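Local coordinates for argonaute protein (Marinitoga piezophila, PDB 5I4A) that cleaves single-stranded DNA targets, guided by short RNAs that carry a 5'-hydroxyl group, at residues Q307-L318 with K404-I415. Numbering follows the deposited sequence.
With nucleotides of chain B.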
loop_
_atom_site.group_PDB
_atom_site.type_symbol
_atom_site.label_atom_id
_atom_site.label_comp_id
_atom_site.label_asym_id
_atom_site.label_seq_id
_atom_site.Cartn_x
_atom_site.Cartn_y
_atom_site.Cartn_z
ATOM N N GLN A 307 -18.724 17.233 -27.518
ATOM C CA GLN A 307 -18.623 17.129 -26.066
ATOM C C GLN A 307 -18.921 18.464 -25.398
ATOM O O GLN A 307 -19.578 18.510 -24.352
ATOM C CB GLN A 307 -17.235 16.632 -25.668
ATOM C CG GLN A 307 -17.060 16.462 -24.170
ATOM C CD GLN A 307 -15.610 16.509 -23.753
ATOM O OE1 GLN A 307 -14.924 17.504 -23.970
ATOM N NE2 GLN A 307 -15.133 15.430 -23.144
ATOM N N PHE A 308 -18.445 19.564 -25.992
ATOM C CA PHE A 308 -18.752 20.886 -25.457
ATOM C C PHE A 308 -20.257 21.110 -25.392
ATOM O O PHE A 308 -20.791 21.537 -24.361
ATOM C CB PHE A 308 -18.090 21.972 -26.307
ATOM C CG PHE A 308 -18.544 23.365 -25.966
ATOM C CD1 PHE A 308 -17.924 24.080 -24.954
ATOM C CD2 PHE A 308 -19.599 23.955 -26.648
ATOM C CE1 PHE A 308 -18.344 25.357 -24.631
ATOM C CE2 PHE A 308 -20.024 25.230 -26.328
ATOM C CZ PHE A 308 -19.395 25.934 -25.319
ATOM N N PHE A 309 -20.959 20.830 -26.491
ATOM C CA PHE A 309 -22.398 21.066 -26.519
ATOM C C PHE A 309 -23.141 20.118 -25.583
ATOM O O PHE A 309 -24.190 20.484 -25.043
ATOM C CB PHE A 309 -22.920 20.949 -27.951
ATOM C CG PHE A 309 -22.495 22.085 -28.842
ATOM C CD1 PHE A 309 -22.935 23.376 -28.594
ATOM C CD2 PHE A 309 -21.662 21.865 -29.925
ATOM C CE1 PHE A 309 -22.549 24.425 -29.408
ATOM C CE2 PHE A 309 -21.273 22.909 -30.745
ATOM C CZ PHE A 309 -21.716 24.191 -30.486
ATOM N N GLU A 310 -22.605 18.914 -25.364
ATOM C CA GLU A 310 -23.226 17.987 -24.423
ATOM C C GLU A 310 -23.249 18.547 -23.007
ATOM O O GLU A 310 -24.151 18.221 -22.226
ATOM C CB GLU A 310 -22.490 16.647 -24.434
ATOM C CG GLU A 310 -22.586 15.866 -25.731
ATOM C CD GLU A 310 -21.770 14.587 -25.689
ATOM O OE1 GLU A 310 -21.217 14.271 -24.614
ATOM O OE2 GLU A 310 -21.678 13.898 -26.727
ATOM N N VAL A 311 -22.275 19.386 -22.656
ATOM C CA VAL A 311 -22.115 19.889 -21.299
ATOM C C VAL A 311 -22.293 21.400 -21.219
ATOM O O VAL A 311 -21.990 22.001 -20.189
ATOM C CB VAL A 311 -20.753 19.473 -20.711
ATOM C CG1 VAL A 311 -20.603 17.960 -20.733
ATOM C CG2 VAL A 311 -19.620 20.138 -21.480
ATOM N N GLN A 312 -22.789 22.027 -22.289
ATOM C CA GLN A 312 -22.837 23.486 -22.340
ATOM C C GLN A 312 -23.737 24.061 -21.250
ATOM O O GLN A 312 -23.408 25.087 -20.642
ATOM C CB GLN A 312 -23.308 23.943 -23.719
ATOM C CG GLN A 312 -23.276 25.446 -23.917
ATOM C CD GLN A 312 -23.810 25.859 -25.272
ATOM O OE1 GLN A 312 -24.519 25.097 -25.928
ATOM N NE2 GLN A 312 -23.468 27.069 -25.701
ATOM N N LYS A 313 -24.875 23.413 -20.985
ATOM C CA LYS A 313 -25.773 23.894 -19.939
ATOM C C LYS A 313 -25.077 23.905 -18.584
ATOM O O LYS A 313 -25.148 24.893 -17.843
ATOM C CB LYS A 313 -27.034 23.033 -19.890
ATOM C CG LYS A 313 -28.037 23.479 -18.841
ATOM C CD LYS A 313 -29.325 22.677 -18.908
ATOM C CE LYS A 313 -30.335 23.174 -17.883
ATOM N NZ LYS A 313 -29.845 23.010 -16.485
ATOM N N SER A 314 -24.389 22.812 -18.247
ATOM C CA SER A 314 -23.654 22.757 -16.989
ATOM C C SER A 314 -22.501 23.753 -16.980
ATOM O O SER A 314 -22.245 24.405 -15.960
ATOM C CB SER A 314 -23.142 21.339 -16.748
ATOM O OG SER A 314 -24.216 20.422 -16.638
ATOM N N LEU A 315 -21.790 23.879 -18.104
ATOM C CA LEU A 315 -20.733 24.883 -18.206
ATOM C C LEU A 315 -21.269 26.279 -17.913
ATOM O O LEU A 315 -20.623 27.066 -17.210
ATOM C CB LEU A 315 -20.100 24.841 -19.594
ATOM C CG LEU A 315 -19.190 23.661 -19.932
ATOM C CD1 LEU A 315 -18.712 23.777 -21.370
ATOM C CD2 LEU A 315 -18.011 23.598 -18.977
ATOM N N LYS A 316 -22.448 26.605 -18.448
ATOM C CA LYS A 316 -23.056 27.900 -18.161
ATOM C C LYS A 316 -23.410 28.022 -16.685
ATOM O O LYS A 316 -23.106 29.036 -16.047
ATOM C CB LYS A 316 -24.301 28.103 -19.023
ATOM C CG LYS A 316 -24.023 28.306 -20.497
ATOM C CD LYS A 316 -25.292 28.722 -21.218
ATOM C CE LYS A 316 -24.996 29.251 -22.608
ATOM N NZ LYS A 316 -26.132 30.065 -23.112
ATOM N N GLU A 317 -24.060 26.995 -16.127
ATOM C CA GLU A 317 -24.440 27.034 -14.717
ATOM C C GLU A 317 -23.219 27.188 -13.818
ATOM O O GLU A 317 -23.286 27.850 -12.778
ATOM C CB GLU A 317 -25.208 25.764 -14.340
ATOM C CG GLU A 317 -26.583 25.656 -14.972
ATOM C CD GLU A 317 -27.263 24.337 -14.656
ATOM O OE1 GLU A 317 -26.570 23.409 -14.193
ATOM O OE2 GLU A 317 -28.491 24.229 -14.868
ATOM N N LEU A 318 -22.091 26.586 -14.200
ATOM C CA LEU A 318 -20.915 26.619 -13.343
ATOM C C LEU A 318 -20.104 27.895 -13.530
ATOM O O LEU A 318 -19.625 28.476 -12.547
ATOM C CB LEU A 318 -20.040 25.392 -13.612
ATOM C CG LEU A 318 -20.472 24.099 -12.912
ATOM C CD1 LEU A 318 -19.662 22.925 -13.420
ATOM C CD2 LEU A 318 -20.314 24.249 -11.407
ATOM N N LYS A 404 -16.430 14.062 -17.850
ATOM C CA LYS A 404 -17.565 14.797 -18.405
ATOM C C LYS A 404 -18.840 14.533 -17.615
ATOM O O LYS A 404 -19.635 15.451 -17.383
ATOM C CB LYS A 404 -17.751 14.425 -19.880
ATOM C CG LYS A 404 -19.202 14.227 -20.315
ATOM C CD LYS A 404 -19.304 13.803 -21.778
ATOM C CE LYS A 404 -18.921 12.341 -21.976
ATOM N NZ LYS A 404 -18.881 11.966 -23.419
ATOM N N GLU A 405 -19.044 13.286 -17.174
ATOM C CA GLU A 405 -20.265 12.953 -16.445
ATOM C C GLU A 405 -20.350 13.684 -15.114
ATOM O O GLU A 405 -21.451 14.006 -14.654
ATOM C CB GLU A 405 -20.369 11.442 -16.218
ATOM C CG GLU A 405 -19.066 10.742 -15.879
ATOM C CD GLU A 405 -18.362 10.220 -17.111
ATOM O OE1 GLU A 405 -17.982 11.040 -17.978
ATOM O OE2 GLU A 405 -18.205 8.986 -17.220
ATOM N N LYS A 406 -19.211 13.949 -14.475
ATOM C CA LYS A 406 -19.235 14.670 -13.209
ATOM C C LYS A 406 -19.445 16.165 -13.397
ATOM O O LYS A 406 -19.879 16.838 -12.456
ATOM C CB LYS A 406 -17.948 14.402 -12.428
ATOM C CG LYS A 406 -17.803 12.943 -12.021
ATOM C CD LYS A 406 -16.527 12.689 -11.237
ATOM C CE LYS A 406 -16.392 11.213 -10.886
ATOM N NZ LYS A 406 -15.273 10.958 -9.937
ATOM N N LEU A 407 -19.155 16.700 -14.584
ATOM C CA LEU A 407 -19.576 18.059 -14.899
ATOM C C LEU A 407 -21.040 18.112 -15.310
ATOM O O LEU A 407 -21.686 19.151 -15.147
ATOM C CB LEU A 407 -18.705 18.655 -16.006
ATOM C CG LEU A 407 -17.372 19.262 -15.563
ATOM C CD1 LEU A 407 -16.769 20.111 -16.671
ATOM C CD2 LEU A 407 -17.563 20.082 -14.299
ATOM N N GLU A 408 -21.582 17.007 -15.824
ATOM C CA GLU A 408 -22.972 17.007 -16.266
ATOM C C GLU A 408 -23.938 17.077 -15.087
ATOM O O GLU A 408 -24.964 17.762 -15.161
ATOM C CB GLU A 408 -23.252 15.768 -17.115
ATOM C CG GLU A 408 -22.810 15.884 -18.567
ATOM C CD GLU A 408 -22.910 14.560 -19.301
ATOM O OE1 GLU A 408 -23.004 13.513 -18.627
ATOM O OE2 GLU A 408 -22.899 14.566 -20.551
ATOM N N ASP A 409 -23.629 16.383 -13.988
ATOM C CA ASP A 409 -24.567 16.272 -12.876
ATOM C C ASP A 409 -24.313 17.270 -11.755
ATOM O O ASP A 409 -25.243 17.567 -10.996
ATOM C CB ASP A 409 -24.549 14.846 -12.308
ATOM C CG ASP A 409 -25.413 13.886 -13.111
ATOM O OD1 ASP A 409 -24.898 13.283 -14.077
ATOM O OD2 ASP A 409 -26.609 13.740 -12.781
ATOM N N ILE A 410 -23.091 17.784 -11.631
ATOM C CA ILE A 410 -22.773 18.895 -10.736
ATOM C C ILE A 410 -23.162 18.569 -9.298
ATOM O O ILE A 410 -24.108 19.146 -8.750
ATOM C CB ILE A 410 -23.454 20.194 -11.211
ATOM C CG1 ILE A 410 -23.259 20.386 -12.714
ATOM C CG2 ILE A 410 -22.895 21.412 -10.485
ATOM C CD1 ILE A 410 -23.788 21.711 -13.230
ATOM N N LYS A 411 -22.442 17.640 -8.677
ATOM C CA LYS A 411 -22.581 17.430 -7.241
ATOM C C LYS A 411 -21.673 18.416 -6.517
ATOM O O LYS A 411 -20.463 18.429 -6.771
ATOM C CB LYS A 411 -22.232 15.997 -6.862
ATOM C CG LYS A 411 -23.080 14.956 -7.576
ATOM C CD LYS A 411 -22.731 13.545 -7.138
ATOM C CE LYS A 411 -23.542 12.519 -7.913
ATOM N NZ LYS A 411 -23.175 11.125 -7.546
ATOM N N PRO A 412 -22.210 19.267 -5.636
ATOM C CA PRO A 412 -21.392 20.352 -5.064
ATOM C C PRO A 412 -20.101 19.894 -4.402
ATOM O O PRO A 412 -19.070 20.551 -4.585
ATOM C CB PRO A 412 -22.346 21.015 -4.057
ATOM C CG PRO A 412 -23.535 20.092 -3.939
ATOM C CD PRO A 412 -23.620 19.368 -5.236
ATOM N N PHE A 413 -20.116 18.791 -3.646
ATOM C CA PHE A 413 -18.891 18.367 -2.974
ATOM C C PHE A 413 -17.805 17.998 -3.975
ATOM O O PHE A 413 -16.612 18.122 -3.672
ATOM C CB PHE A 413 -19.175 17.201 -2.019
ATOM C CG PHE A 413 -19.416 15.880 -2.703
ATOM C CD1 PHE A 413 -20.674 15.550 -3.179
ATOM C CD2 PHE A 413 -18.390 14.956 -2.843
ATOM C CE1 PHE A 413 -20.903 14.335 -3.798
ATOM C CE2 PHE A 413 -18.612 13.738 -3.461
ATOM C CZ PHE A 413 -19.871 13.428 -3.940
ATOM N N ILE A 414 -18.192 17.569 -5.177
ATOM C CA ILE A 414 -17.207 17.256 -6.206
ATOM C C ILE A 414 -16.590 18.536 -6.764
ATOM O O ILE A 414 -15.365 18.642 -6.902
ATOM C CB ILE A 414 -17.844 16.400 -7.313
ATOM C CG1 ILE A 414 -18.199 15.014 -6.771
ATOM C CG2 ILE A 414 -16.913 16.288 -8.512
ATOM C CD1 ILE A 414 -18.874 14.113 -7.774
ATOM N N ILE A 415 -17.424 19.527 -7.087
ATOM C CA ILE A 415 -16.896 20.795 -7.587
ATOM C C ILE A 415 -16.065 21.484 -6.513
ATOM O O ILE A 415 -15.005 22.056 -6.803
ATOM C CB ILE A 415 -18.033 21.706 -8.093
ATOM C CG1 ILE A 415 -18.638 21.150 -9.379
ATOM C CG2 ILE A 415 -17.523 23.117 -8.354
ATOM C CD1 ILE A 415 -19.834 20.280 -9.166
ATOM P P A B 2 -12.652 12.780 -12.032
ATOM O OP1 A B 2 -13.038 11.464 -11.472
ATOM O OP2 A B 2 -13.652 13.589 -12.772
ATOM O "O5'" A B 2 -12.103 13.649 -10.817
ATOM C "C5'" A B 2 -11.550 14.943 -11.017
ATOM C "C4'" A B 2 -11.362 15.647 -9.701
ATOM O "O4'" A B 2 -12.665 15.974 -9.147
ATOM C "C3'" A B 2 -10.691 14.819 -8.616
ATOM O "O3'" A B 2 -9.277 14.826 -8.702
ATOM C "C2'" A B 2 -11.240 15.433 -7.336
ATOM O "O2'" A B 2 -10.585 16.655 -7.036
ATOM C "C1'" A B 2 -12.674 15.742 -7.757
ATOM N N9 A B 2 -13.573 14.602 -7.499
ATOM C C8 A B 2 -14.110 13.736 -8.418
ATOM N N7 A B 2 -14.879 12.811 -7.894
ATOM C C5 A B 2 -14.840 13.090 -6.532
ATOM C C6 A B 2 -15.444 12.476 -5.422
ATOM N N6 A B 2 -16.243 11.407 -5.509
ATOM N N1 A B 2 -15.194 13.001 -4.202
ATOM C C2 A B 2 -14.397 14.071 -4.113
ATOM N N3 A B 2 -13.773 14.731 -5.088
ATOM C C4 A B 2 -14.040 14.186 -6.281
HETATM O O HOH W 1 -18.620 13.560 -25.857
#
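Leu318 and Leu407 both hold CG anti to their own carbonyl carbon (chi1 -81° and -83°), and, with chi2 near 180° in each, this sets Leu318 CD1 3.6 Å from Leu407 CD2. The pair lies in the Mid domain, where two helices pack beside a parallel beta-sheet. The axes of the segments 312-318 and 404-409 cross at 62° and approach to 8.7 Å. Strand 374-379 of that sheet touches both segments: Val311 and Leu407 rest on its Leu378.

Leu318 is the apolar centre. Its CD2 meets Ile410 CG2 tip to tip and lies 4.1 Å from Ile415 CG1, the side chains of Leu318 and Ile415 crossing at a slant. Val325 of helix 325-333 touches both Leu318 and Ile415. Ile410 has positive phi and ends helix 404-409. Its CD1 reaches Ser314 CB and the carboxylate of Glu317.

Ser314 sits where the backbones come nearest. Its OG makes a weak hydrogen bond to Glu408 O at 3.1 Å, and Leu407 O lies 3.2 Å from the same OG. Val311 CG1 crosses Glu408 CG at about a right angle.

The charged end is looser. Lys404 bends at chi3, and its NZ forms a long, weak salt bridge to Glu310 OE1. A water joins the same two atoms. Asp380 is the stronger partner of Lys404, and it also takes a hydrogen bond from Gln307 NE2. Glu408 OE2 lies 4.4 Å from Glu310 OE1, and Lys404, bonded to Glu310, probably offsets part of this like-charge proximity.

Segment 404-415 also faces the guide RNA. From helix 412-424, Ile414 CG1 and CG2 pack on the base of A2 of chain B. A methionine in place of Lys406 would probably leave the A2 phosphate and base N7 without their shared cationic donor. The extended Lys406 chain puts NZ 2.8 Å from both A2 OP1 and A2 N7.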